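Phosphotriesterase homology protein (PDB 1BF6) hydrolyses phosphorylated glyceryl acetates, for which the phosphate group is required, and aromatic acetates and propionates, using two zinc ions per subunit. Local coordinates at residues A119-E124 and G151-T156; N49-T54 and N75-T80; L145-T150 and H174-S179; A123-S128 and E137-A142. One frame throughout, in Å; residues are numbered along the deposited sequence.

Interaction 1 of 4, residues A119-E124 and G151-T156. With ZN (zinc ion), chain C; ZN (zinc ion), chain D.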
loop_
_atom_site.group_PDB
_atom_site.type_symbol
_atom_site.label_atom_id
_atom_site.label_comp_id
_atom_site.label_asym_id
_atom_site.label_seq_id
_atom_site.Cartn_x
_atom_site.Cartn_y
_atom_site.Cartn_z
ATOM N N ALA A 119 1.055 -3.527 -14.278
ATOM C CA ALA A 119 1.257 -3.512 -12.837
ATOM C C ALA A 119 2.732 -3.181 -12.558
ATOM O O ALA A 119 3.641 -3.737 -13.199
ATOM C CB ALA A 119 0.894 -4.863 -12.224
ATOM N N GLY A 120 2.962 -2.244 -11.640
ATOM C CA GLY A 120 4.314 -1.861 -11.286
ATOM C C GLY A 120 4.788 -2.421 -9.962
ATOM O O GLY A 120 5.947 -2.217 -9.591
ATOM N N ILE A 121 3.921 -3.147 -9.249
ATOM C CA ILE A 121 4.262 -3.720 -7.948
ATOM C C ILE A 121 3.357 -4.935 -7.686
ATOM O O ILE A 121 2.271 -5.026 -8.259
ATOM C CB ILE A 121 4.076 -2.639 -6.803
ATOM C CG1 ILE A 121 4.693 -3.100 -5.485
ATOM C CG2 ILE A 121 2.591 -2.316 -6.601
ATOM C CD1 ILE A 121 4.848 -1.973 -4.454
ATOM N N ILE A 122 3.860 -5.894 -6.915
ATOM C CA ILE A 122 3.108 -7.106 -6.543
ATOM C C ILE A 122 2.522 -6.691 -5.209
ATOM O O ILE A 122 3.224 -6.618 -4.192
ATOM C CB ILE A 122 4.034 -8.322 -6.360
ATOM C CG1 ILE A 122 4.709 -8.671 -7.692
ATOM C CG2 ILE A 122 3.251 -9.498 -5.759
ATOM C CD1 ILE A 122 6.005 -9.401 -7.519
ATOM N N ALA A 123 1.212 -6.493 -5.185
ATOM C CA ALA A 123 0.627 -5.947 -3.953
ATOM C C ALA A 123 -0.902 -6.050 -3.956
ATOM O O ALA A 123 -1.410 -6.290 -5.028
ATOM C CB ALA A 123 0.915 -4.429 -3.976
ATOM N N GLU A 124 -1.738 -5.618 -3.010
ATOM C CA GLU A 124 -1.464 -5.780 -1.651
ATOM C C GLU A 124 -1.593 -7.252 -1.240
ATOM O O GLU A 124 -2.708 -7.751 -1.437
ATOM C CB GLU A 124 -2.071 -4.881 -0.541
ATOM C CG GLU A 124 -3.614 -4.928 -0.511
ATOM C CD GLU A 124 -4.045 -3.967 0.663
ATOM O OE1 GLU A 124 -3.525 -4.479 1.611
ATOM O OE2 GLU A 124 -4.761 -3.189 0.072
ATOM N N GLY A 151 11.741 -8.616 -10.676
ATOM C CA GLY A 151 12.412 -7.635 -9.846
ATOM C C GLY A 151 11.467 -6.592 -9.260
ATOM O O GLY A 151 11.914 -5.763 -8.472
ATOM N N ARG A 152 10.184 -6.610 -9.634
ATOM C CA ARG A 152 9.240 -5.627 -9.080
ATOM C C ARG A 152 9.060 -5.890 -7.584
ATOM O O ARG A 152 8.987 -7.048 -7.142
ATOM C CB ARG A 152 7.898 -5.632 -9.819
ATOM C CG ARG A 152 7.981 -5.307 -11.310
ATOM C CD ARG A 152 8.868 -4.105 -11.617
ATOM N NE ARG A 152 8.399 -2.877 -10.978
ATOM C CZ ARG A 152 9.194 -1.917 -10.502
ATOM N NH1 ARG A 152 10.514 -2.030 -10.590
ATOM N NH2 ARG A 152 8.668 -0.855 -9.901
ATOM N N PRO A 153 8.992 -4.822 -6.774
ATOM C CA PRO A 153 8.840 -4.991 -5.328
ATOM C C PRO A 153 7.506 -5.581 -4.858
ATOM O O PRO A 153 6.535 -5.671 -5.616
ATOM C CB PRO A 153 9.086 -3.570 -4.795
ATOM C CG PRO A 153 8.535 -2.726 -5.839
ATOM C CD PRO A 153 9.008 -3.392 -7.131
ATOM N N ILE A 154 7.513 -6.060 -3.627
ATOM C CA ILE A 154 6.341 -6.659 -2.990
ATOM C C ILE A 154 5.859 -5.735 -1.864
ATOM O O ILE A 154 6.651 -5.284 -1.037
ATOM C CB ILE A 154 6.709 -8.052 -2.414
ATOM C CG1 ILE A 154 7.032 -9.007 -3.571
ATOM C CG2 ILE A 154 5.613 -8.586 -1.485
ATOM C CD1 ILE A 154 7.682 -10.299 -3.131
ATOM N N SER A 155 4.556 -5.472 -1.839
ATOM C CA SER A 155 3.935 -4.616 -0.826
ATOM C C SER A 155 2.833 -5.436 -0.155
ATOM O O SER A 155 1.908 -5.897 -0.820
ATOM C CB SER A 155 3.363 -3.365 -1.491
ATOM O OG SER A 155 2.771 -2.513 -0.527
ATOM N N THR A 156 2.921 -5.590 1.161
ATOM C CA THR A 156 1.972 -6.431 1.888
ATOM C C THR A 156 0.855 -5.772 2.711
ATOM O O THR A 156 0.836 -4.559 2.904
ATOM C CB THR A 156 2.732 -7.388 2.835
ATOM O OG1 THR A 156 3.055 -6.701 4.049
ATOM C CG2 THR A 156 4.040 -7.908 2.181
HETATM ZN ZN ZN C . -5.390 -1.226 1.258
HETATM ZN ZN ZN D . -4.556 -3.678 3.382
#
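A carboxylate that bridges two zinc ions rises from this strand pair at E124, and the peptide bond before that residue is cis. E124 OE1 binds the chain D zinc at 2.2 Å and OE2 the chain C zinc at 2.4 Å. CG takes the crowded position between backbone N and carbonyl carbon (chi1 60°), and the extended chain carries the acid to the metals, where H11, H13 and D242 complete one site, H157 and H185 the other. Strands 122-124 and 154-156 run parallel as neighbours in the TIM-type barrel of the phosphotriesterase family. I122 N donates almost straight to P153 O (3.0 Å), and I122 O accepts from S155 N (2.9 Å). A123 and S155 are small enough for their CB atoms to lie 3.6 Å apart. At the other end R152, bent at chi2 and chi3, grips G120 O side-on through NE (2.9 Å) and NH2 (3.1 Å); NH2 also bonds F290 O. An alanine here would remove all three bonds and would probably loosen the chain where it turns at I121. The side chains of I121 and P153 cross at about a right angle, I121 CG1 3.9 Å from P153 CG.

Interaction 2 of 4, residues N49-T54 and N75-T80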
loop_
_atom_site.group_PDB
_atom_site.type_symbol
_atom_site.label_atom_id
_atom_site.label_comp_id
_atom_site.label_asym_id
_atom_site.label_seq_id
_atom_site.Cartn_x
_atom_site.Cartn_y
_atom_site.Cartn_z
ATOM N N ASN A 49 2.819 11.045 -7.009
ATOM C CA ASN A 49 2.583 9.599 -7.203
ATOM C C ASN A 49 1.708 8.956 -6.130
ATOM O O ASN A 49 1.821 9.276 -4.948
ATOM C CB ASN A 49 3.919 8.839 -7.198
ATOM C CG ASN A 49 5.006 9.557 -7.972
ATOM O OD1 ASN A 49 5.001 9.577 -9.201
ATOM N ND2 ASN A 49 5.922 10.187 -7.247
ATOM N N VAL A 50 0.914 7.968 -6.544
ATOM C CA VAL A 50 0.054 7.211 -5.632
ATOM C C VAL A 50 0.226 5.747 -6.023
ATOM O O VAL A 50 0.040 5.416 -7.187
ATOM C CB VAL A 50 -1.467 7.563 -5.777
ATOM C CG1 VAL A 50 -2.308 6.599 -4.923
ATOM C CG2 VAL A 50 -1.732 9.006 -5.306
ATOM N N ILE A 51 0.600 4.911 -5.054
ATOM C CA ILE A 51 0.773 3.472 -5.275
ATOM C C ILE A 51 -0.585 2.819 -4.949
ATOM O O ILE A 51 -0.987 2.725 -3.785
ATOM C CB ILE A 51 1.879 2.871 -4.366
ATOM C CG1 ILE A 51 3.110 3.797 -4.325
ATOM C CG2 ILE A 51 2.298 1.472 -4.891
ATOM C CD1 ILE A 51 3.734 4.114 -5.687
ATOM N N GLU A 52 -1.286 2.411 -5.997
ATOM C CA GLU A 52 -2.606 1.810 -5.877
ATOM C C GLU A 52 -2.519 0.316 -5.531
ATOM O O GLU A 52 -1.926 -0.478 -6.273
ATOM C CB GLU A 52 -3.379 2.089 -7.162
ATOM C CG GLU A 52 -4.840 2.471 -6.940
ATOM C CD GLU A 52 -5.747 1.270 -6.800
ATOM O OE1 GLU A 52 -5.299 0.144 -7.108
ATOM O OE2 GLU A 52 -6.919 1.449 -6.398
ATOM N N MET A 53 -3.164 -0.048 -4.420
ATOM C CA MET A 53 -3.141 -1.397 -3.853
ATOM C C MET A 53 -4.278 -2.364 -4.174
ATOM O O MET A 53 -4.392 -3.415 -3.529
ATOM C CB MET A 53 -3.056 -1.270 -2.332
ATOM C CG MET A 53 -1.861 -0.470 -1.824
ATOM S SD MET A 53 -0.307 -1.412 -1.878
ATOM C CE MET A 53 0.382 -0.731 -3.278
ATOM N N THR A 54 -5.120 -2.006 -5.133
ATOM C CA THR A 54 -6.264 -2.838 -5.502
ATOM C C THR A 54 -5.866 -3.863 -6.564
ATOM O O THR A 54 -5.658 -3.491 -7.708
ATOM C CB THR A 54 -7.435 -1.982 -6.098
ATOM O OG1 THR A 54 -7.734 -0.878 -5.228
ATOM C CG2 THR A 54 -8.693 -2.823 -6.267
ATOM N N ASN A 75 0.440 10.575 -11.050
ATOM C CA ASN A 75 0.947 9.293 -11.531
ATOM C C ASN A 75 0.461 8.172 -10.623
ATOM O O ASN A 75 0.643 8.215 -9.407
ATOM C CB ASN A 75 2.477 9.280 -11.598
ATOM C CG ASN A 75 3.016 7.971 -12.161
ATOM O OD1 ASN A 75 3.755 7.243 -11.491
ATOM N ND2 ASN A 75 2.635 7.661 -13.399
ATOM N N VAL A 76 -0.150 7.158 -11.219
ATOM C CA VAL A 76 -0.661 6.040 -10.442
ATOM C C VAL A 76 0.070 4.735 -10.774
ATOM O O VAL A 76 0.129 4.332 -11.938
ATOM C CB VAL A 76 -2.166 5.829 -10.696
ATOM C CG1 VAL A 76 -2.659 4.618 -9.924
ATOM C CG2 VAL A 76 -2.956 7.080 -10.290
ATOM N N VAL A 77 0.636 4.102 -9.752
ATOM C CA VAL A 77 1.314 2.828 -9.936
ATOM C C VAL A 77 0.327 1.728 -9.552
ATOM O O VAL A 77 -0.066 1.624 -8.390
ATOM C CB VAL A 77 2.579 2.703 -9.056
ATOM C CG1 VAL A 77 3.205 1.309 -9.225
ATOM C CG2 VAL A 77 3.587 3.806 -9.423
ATOM N N ALA A 78 -0.093 0.947 -10.547
ATOM C CA ALA A 78 -1.025 -0.165 -10.353
ATOM C C ALA A 78 -0.338 -1.421 -9.790
ATOM O O ALA A 78 0.886 -1.549 -9.854
ATOM C CB ALA A 78 -1.727 -0.477 -11.673
ATOM N N CYS A 79 -1.122 -2.341 -9.227
ATOM C CA CYS A 79 -0.556 -3.568 -8.656
ATOM C C CYS A 79 -1.141 -4.870 -9.216
ATOM O O CYS A 79 -2.103 -4.865 -9.995
ATOM C CB CYS A 79 -0.733 -3.578 -7.137
ATOM S SG CYS A 79 -2.453 -3.836 -6.567
ATOM N N THR A 80 -0.512 -5.977 -8.833
ATOM C CA THR A 80 -0.960 -7.322 -9.215
ATOM C C THR A 80 -0.788 -8.230 -8.002
ATOM O O THR A 80 0.175 -8.085 -7.237
ATOM C CB THR A 80 -0.160 -7.928 -10.423
ATOM O OG1 THR A 80 -0.664 -9.247 -10.692
ATOM C CG2 THR A 80 1.334 -8.031 -10.118
HETATM O O HOH W 1 -4.094 -1.451 -8.964
#
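E52 OE2 is held by three donors: the hydroxyl T54 OG1 at 2.7 Å and the backbone nitrogens of L14 and H15. OE1 takes two bonds, one from T54 N (2.9 Å), which comes from above the carboxylate plane, and one from a water at 2.7 Å. A bend at chi2 (-85°) turns the acid along the chain toward T54, its buried negative charge met by donors. The same water donates to T54 O and accepts from C79 N, tying the loop after strand 49-52 to strand 75-80. T54 OG1 is also bonded to ND1 of the zinc ligand H13, which makes T54 a second-shell residue of the metal site, held in place by E52.

Strands 49-52 and 75-80 are the parallel pair of a beta-alpha-beta unit whose crossover is helix 62-72, the repeating element of a TIM-type barrel. Their backbone bonds run V50 N to N75 O, V77 N to V50 O (2.9 Å) and E52 N to V77 O (2.8 Å). Beta-branched residues suit these extended positions: I51 and V77 lie side by side, with I51 CD1 against V77 CG2 at 3.8 Å. On the other face V76 CG1 reaches E52 CB, also 3.8 Å away. C79 SG occupies the crowded position between its backbone N and carbonyl carbon (chi1 72°), which sets the sulfur of this short side chain against M53 C at 3.4 Å.

Interaction 3 of 4, residues L145-T150 and H174-S179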
loop_
_atom_site.group_PDB
_atom_site.type_symbol
_atom_site.label_atom_id
_atom_site.label_comp_id
_atom_site.label_asym_id
_atom_site.label_seq_id
_atom_site.Cartn_x
_atom_site.Cartn_y
_atom_site.Cartn_z
ATOM N N LEU A 145 8.128 -15.852 -6.353
ATOM C CA LEU A 145 8.491 -16.308 -7.698
ATOM C C LEU A 145 8.373 -15.202 -8.738
ATOM O O LEU A 145 9.261 -15.043 -9.581
ATOM C CB LEU A 145 7.626 -17.499 -8.124
ATOM C CG LEU A 145 7.758 -18.729 -7.222
ATOM C CD1 LEU A 145 6.881 -19.874 -7.754
ATOM C CD2 LEU A 145 9.233 -19.149 -7.131
ATOM N N ALA A 146 7.281 -14.435 -8.688
ATOM C CA ALA A 146 7.078 -13.346 -9.648
ATOM C C ALA A 146 8.128 -12.237 -9.464
ATOM O O ALA A 146 8.583 -11.637 -10.437
ATOM C CB ALA A 146 5.672 -12.767 -9.517
ATOM N N HIS A 147 8.514 -11.990 -8.215
ATOM C CA HIS A 147 9.504 -10.964 -7.912
ATOM C C HIS A 147 10.885 -11.420 -8.370
ATOM O O HIS A 147 11.671 -10.619 -8.869
ATOM C CB HIS A 147 9.539 -10.673 -6.411
ATOM C CG HIS A 147 10.807 -10.014 -5.963
ATOM N ND1 HIS A 147 11.115 -8.707 -6.278
ATOM C CD2 HIS A 147 11.881 -10.506 -5.302
ATOM C CE1 HIS A 147 12.327 -8.426 -5.835
ATOM N NE2 HIS A 147 12.813 -9.499 -5.240
ATOM N N ASN A 148 11.192 -12.698 -8.154
ATOM C CA ASN A 148 12.489 -13.240 -8.553
ATOM C C ASN A 148 12.664 -13.209 -10.071
ATOM O O ASN A 148 13.782 -13.186 -10.575
ATOM C CB ASN A 148 12.685 -14.661 -7.991
ATOM C CG ASN A 148 12.829 -14.681 -6.462
ATOM O OD1 ASN A 148 13.150 -13.669 -5.843
ATOM N ND2 ASN A 148 12.568 -15.828 -5.857
ATOM N N GLN A 149 11.564 -13.122 -10.807
ATOM C CA GLN A 149 11.652 -13.081 -12.258
ATOM C C GLN A 149 11.632 -11.659 -12.816
ATOM O O GLN A 149 12.347 -11.351 -13.776
ATOM C CB GLN A 149 10.501 -13.886 -12.894
ATOM C CG GLN A 149 10.597 -15.398 -12.685
ATOM C CD GLN A 149 11.921 -15.988 -13.208
ATOM O OE1 GLN A 149 12.330 -15.721 -14.336
ATOM N NE2 GLN A 149 12.592 -16.767 -12.375
ATOM N N THR A 150 10.841 -10.786 -12.193
ATOM C CA THR A 150 10.677 -9.416 -12.691
ATOM C C THR A 150 11.393 -8.326 -11.918
ATOM O O THR A 150 11.566 -7.225 -12.432
ATOM C CB THR A 150 9.182 -9.020 -12.740
ATOM O OG1 THR A 150 8.666 -8.980 -11.403
ATOM C CG2 THR A 150 8.382 -10.021 -13.584
ATOM N N HIS A 174 12.205 -17.869 0.401
ATOM C CA HIS A 174 12.004 -18.096 -1.018
ATOM C C HIS A 174 12.861 -17.214 -1.928
ATOM O O HIS A 174 12.524 -16.959 -3.084
ATOM C CB HIS A 174 10.515 -18.053 -1.371
ATOM C CG HIS A 174 9.766 -19.264 -0.905
ATOM N ND1 HIS A 174 9.366 -19.430 0.404
ATOM C CD2 HIS A 174 9.433 -20.408 -1.547
ATOM C CE1 HIS A 174 8.825 -20.627 0.551
ATOM N NE2 HIS A 174 8.855 -21.239 -0.619
ATOM N N GLY A 175 13.991 -16.757 -1.389
ATOM C CA GLY A 175 14.935 -15.965 -2.163
ATOM C C GLY A 175 14.724 -14.483 -2.387
ATOM O O GLY A 175 15.454 -13.878 -3.185
ATOM N N VAL A 176 13.751 -13.884 -1.701
ATOM C CA VAL A 176 13.492 -12.456 -1.871
ATOM C C VAL A 176 14.417 -11.590 -1.012
ATOM O O VAL A 176 14.620 -11.881 0.166
ATOM C CB VAL A 176 12.007 -12.114 -1.547
ATOM C CG1 VAL A 176 11.754 -10.616 -1.697
ATOM C CG2 VAL A 176 11.075 -12.909 -2.459
ATOM N N ASP A 177 15.026 -10.580 -1.640
ATOM C CA ASP A 177 15.899 -9.611 -0.960
ATOM C C ASP A 177 14.888 -8.733 -0.206
ATOM O O ASP A 177 14.111 -8.019 -0.847
ATOM C CB ASP A 177 16.633 -8.766 -2.008
ATOM C CG ASP A 177 17.615 -7.763 -1.397
ATOM O OD1 ASP A 177 17.362 -7.238 -0.294
ATOM O OD2 ASP A 177 18.649 -7.480 -2.043
ATOM N N LEU A 178 14.893 -8.801 1.128
ATOM C CA LEU A 178 13.922 -8.057 1.937
ATOM C C LEU A 178 13.877 -6.543 1.754
ATOM O O LEU A 178 12.879 -5.904 2.123
ATOM C CB LEU A 178 14.008 -8.446 3.418
ATOM C CG LEU A 178 13.746 -9.925 3.749
ATOM C CD1 LEU A 178 13.767 -10.153 5.248
ATOM C CD2 LEU A 178 12.421 -10.382 3.160
ATOM N N SER A 179 14.921 -5.973 1.149
ATOM C CA SER A 179 14.951 -4.534 0.898
ATOM C C SER A 179 13.978 -4.204 -0.235
ATOM O O SER A 179 13.712 -3.037 -0.526
ATOM C CB SER A 179 16.369 -4.067 0.540
ATOM O OG SER A 179 16.744 -4.483 -0.763
HETATM O O HOH W 2 15.390 -10.141 -4.462
HETATM O O HOH W 3 15.590 -12.618 -5.776
#
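H147 and V176 cross obliquely, the imidazole reaching the valine with its CD2 corner. CG of H147 stands anti to the backbone N (chi1 160°), which swings the ring from the helix toward the loop. There CD2 lies 3.6 Å from V176 CG1 and 3.8 Å from CG2, so the valine's fork receives the ring's carbon side while both nitrogens keep polar partners. ND1 bonds R152 O, and NE2 meets, in the ring plane, a water at 2.8 Å that accepts from D177 N.

N148, one residue on, has its CG anti to the carbonyl carbon, and its ND2 donates to H174 O (3.0 Å) in the amide plane, nearly along the C=O axis. The amide's OD1 accepts from a second water that also donates to G175 O, so a primary amide suits the place by offering a donor and an acceptor together.

G175, with positive phi, is the C-prime residue of the Schellman motif ending helix 164-173, where a CB would collide with H174 O, and D177 OD1 forms an Asx turn with S179 N. H147, N148, G175 and D177 all belong to the beta-D-glucose binding site, one water joining H147 to D177 and the other N148 to G175.

Interaction 4 of 4, residues A123-S128 and E137-A142. With ZN (zinc ion), chain C; ZN (zinc ion), chain D.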
loop_
_atom_site.group_PDB
_atom_site.type_symbol
_atom_site.label_atom_id
_atom_site.label_comp_id
_atom_site.label_asym_id
_atom_site.label_seq_id
_atom_site.Cartn_x
_atom_site.Cartn_y
_atom_site.Cartn_z
ATOM N N ALA A 123 1.212 -6.493 -5.185
ATOM C CA ALA A 123 0.627 -5.947 -3.953
ATOM C C ALA A 123 -0.902 -6.050 -3.956
ATOM O O ALA A 123 -1.410 -6.290 -5.028
ATOM C CB ALA A 123 0.915 -4.429 -3.976
ATOM N N GLU A 124 -1.738 -5.618 -3.010
ATOM C CA GLU A 124 -1.464 -5.780 -1.651
ATOM C C GLU A 124 -1.593 -7.252 -1.240
ATOM O O GLU A 124 -2.708 -7.751 -1.437
ATOM C CB GLU A 124 -2.071 -4.881 -0.541
ATOM C CG GLU A 124 -3.614 -4.928 -0.511
ATOM C CD GLU A 124 -4.045 -3.967 0.663
ATOM O OE1 GLU A 124 -3.525 -4.479 1.611
ATOM O OE2 GLU A 124 -4.761 -3.189 0.072
ATOM N N ILE A 125 -0.492 -7.940 -0.961
ATOM C CA ILE A 125 -0.605 -9.343 -0.615
ATOM C C ILE A 125 -0.687 -9.478 0.886
ATOM O O ILE A 125 0.220 -9.082 1.621
ATOM C CB ILE A 125 0.498 -10.203 -1.304
ATOM C CG1 ILE A 125 1.887 -9.823 -0.825
ATOM C CG2 ILE A 125 0.441 -9.981 -2.837
ATOM C CD1 ILE A 125 2.974 -10.769 -1.352
ATOM N N GLY A 126 -1.830 -9.976 1.348
ATOM C CA GLY A 126 -2.027 -10.081 2.775
ATOM C C GLY A 126 -2.151 -11.419 3.459
ATOM O O GLY A 126 -2.229 -12.487 2.839
ATOM N N THR A 127 -2.099 -11.336 4.779
ATOM C CA THR A 127 -2.253 -12.485 5.641
ATOM C C THR A 127 -3.393 -12.155 6.608
ATOM O O THR A 127 -3.773 -10.982 6.768
ATOM C CB THR A 127 -0.954 -12.821 6.403
ATOM O OG1 THR A 127 -0.440 -11.638 7.027
ATOM C CG2 THR A 127 0.101 -13.405 5.446
ATOM N N SER A 128 -3.962 -13.188 7.217
ATOM C CA SER A 128 -5.077 -13.017 8.143
ATOM C C SER A 128 -4.612 -12.554 9.521
ATOM O O SER A 128 -3.412 -12.497 9.798
ATOM C CB SER A 128 -5.871 -14.330 8.249
ATOM O OG SER A 128 -6.527 -14.612 7.027
ATOM N N GLU A 137 -0.066 -18.485 2.297
ATOM C CA GLU A 137 1.319 -18.916 2.144
ATOM C C GLU A 137 1.624 -19.140 0.662
ATOM O O GLU A 137 2.646 -18.678 0.151
ATOM C CB GLU A 137 1.588 -20.203 2.918
ATOM C CG GLU A 137 3.003 -20.742 2.680
ATOM C CD GLU A 137 3.290 -22.029 3.420
ATOM O OE1 GLU A 137 2.372 -22.871 3.553
ATOM O OE2 GLU A 137 4.441 -22.211 3.851
ATOM N N LYS A 138 0.710 -19.825 -0.023
ATOM C CA LYS A 138 0.838 -20.124 -1.449
ATOM C C LYS A 138 0.912 -18.830 -2.261
ATOM O O LYS A 138 1.713 -18.712 -3.195
ATOM C CB LYS A 138 -0.362 -20.953 -1.902
ATOM C CG LYS A 138 -0.342 -21.437 -3.333
ATOM C CD LYS A 138 -1.695 -22.085 -3.631
ATOM C CE LYS A 138 -1.699 -22.891 -4.901
ATOM N NZ LYS A 138 -3.035 -23.558 -5.040
ATOM N N VAL A 139 0.066 -17.858 -1.915
ATOM C CA VAL A 139 0.094 -16.579 -2.624
ATOM C C VAL A 139 1.451 -15.863 -2.387
ATOM O O VAL A 139 2.034 -15.322 -3.319
ATOM C CB VAL A 139 -1.117 -15.680 -2.232
ATOM C CG1 VAL A 139 -0.888 -14.225 -2.693
ATOM C CG2 VAL A 139 -2.397 -16.218 -2.904
ATOM N N PHE A 140 1.948 -15.881 -1.156
ATOM C CA PHE A 140 3.237 -15.264 -0.856
ATOM C C PHE A 140 4.389 -15.965 -1.603
ATOM O O PHE A 140 5.338 -15.314 -2.048
ATOM C CB PHE A 140 3.488 -15.239 0.647
ATOM C CG PHE A 140 3.013 -13.971 1.316
ATOM C CD1 PHE A 140 1.652 -13.719 1.478
ATOM C CD2 PHE A 140 3.926 -13.005 1.740
ATOM C CE1 PHE A 140 1.200 -12.517 2.048
ATOM C CE2 PHE A 140 3.484 -11.800 2.314
ATOM C CZ PHE A 140 2.117 -11.556 2.466
ATOM N N ILE A 141 4.302 -17.286 -1.768
ATOM C CA ILE A 141 5.350 -18.003 -2.506
ATOM C C ILE A 141 5.296 -17.605 -3.985
ATOM O O ILE A 141 6.333 -17.366 -4.614
ATOM C CB ILE A 141 5.244 -19.536 -2.317
ATOM C CG1 ILE A 141 5.549 -19.871 -0.864
ATOM C CG2 ILE A 141 6.237 -20.261 -3.250
ATOM C CD1 ILE A 141 5.153 -21.256 -0.431
ATOM N N ALA A 142 4.081 -17.480 -4.525
ATOM C CA ALA A 142 3.889 -17.071 -5.905
ATOM C C ALA A 142 4.443 -15.657 -6.091
ATOM O O ALA A 142 5.045 -15.355 -7.114
ATOM C CB ALA A 142 2.407 -17.105 -6.268
HETATM ZN ZN ZN C . -5.390 -1.226 1.258
HETATM ZN ZN ZN D . -4.556 -3.678 3.382
#
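Dispersion and CH-pi contact carry most of this strand-to-helix joint. I125 puts its CG1 in the crowded position between backbone N and carbonyl carbon, and the extended arm sets CD1 over the centre of the F140 ring. The methyl lies 3.8 Å from the centroid and 10° off the ring normal, almost squarely over the pi cloud. I125 CG1 covers the same face near the rim, 3.7 Å from F140 CZ. The other branch, CG2, reaches V139 CG1 more loosely at 4.4 Å, so the branched isoleucine touches two helix residues. T127 crosses the phenyl at about a right angle and brings CG2 to within 3.7 Å of F140 CE1, while its OG1 turns to Q167 NE2.

Backbone oxygens make the second kind of contact. F140 CZ lies 3.2 Å from I125 O, and G126 O sits at the ring edge in its plane, 3.5 Å from CE1, where the slightly positive aromatic hydrogens probably suit a carbonyl. F140 holds its ring here with an unusual chi1 of -92°, away from the staggered value. An alanine here would remove the ring and would probably leave I125 and T127 poorly packed against the helix.

Strand 123-126 and helix 137-142 run at 143° to each other, their axes 8.7 Å apart, as the first strand and crossover helix of a beta-alpha-beta unit. The I125 side chain also touches I154 of the next strand. F140 reaches T156 there and Q167, L170 and L171 of helix 164-173, filling the junction of the barrel strands with both helices.

Interaction 2 comes first along the chain and closes before the others open; its centre lies about 9 Å from that of interaction 1, and T80 O meets A123 N where strand 75-80 comes alongside strand 122-126. Interactions 1 and 4 start from the same strand and share A123 and E124: one joins it to strand 154-157, the other to helix 134-150. Interaction 3 uses the end of that helix and stands about 19 Å, centre to centre, from interaction 2. The order thus runs from the barrel strands near the zinc ions outward to the helical layer and the glucose-binding loop, with helix 134-150 spanning from interaction 4 to interaction 3.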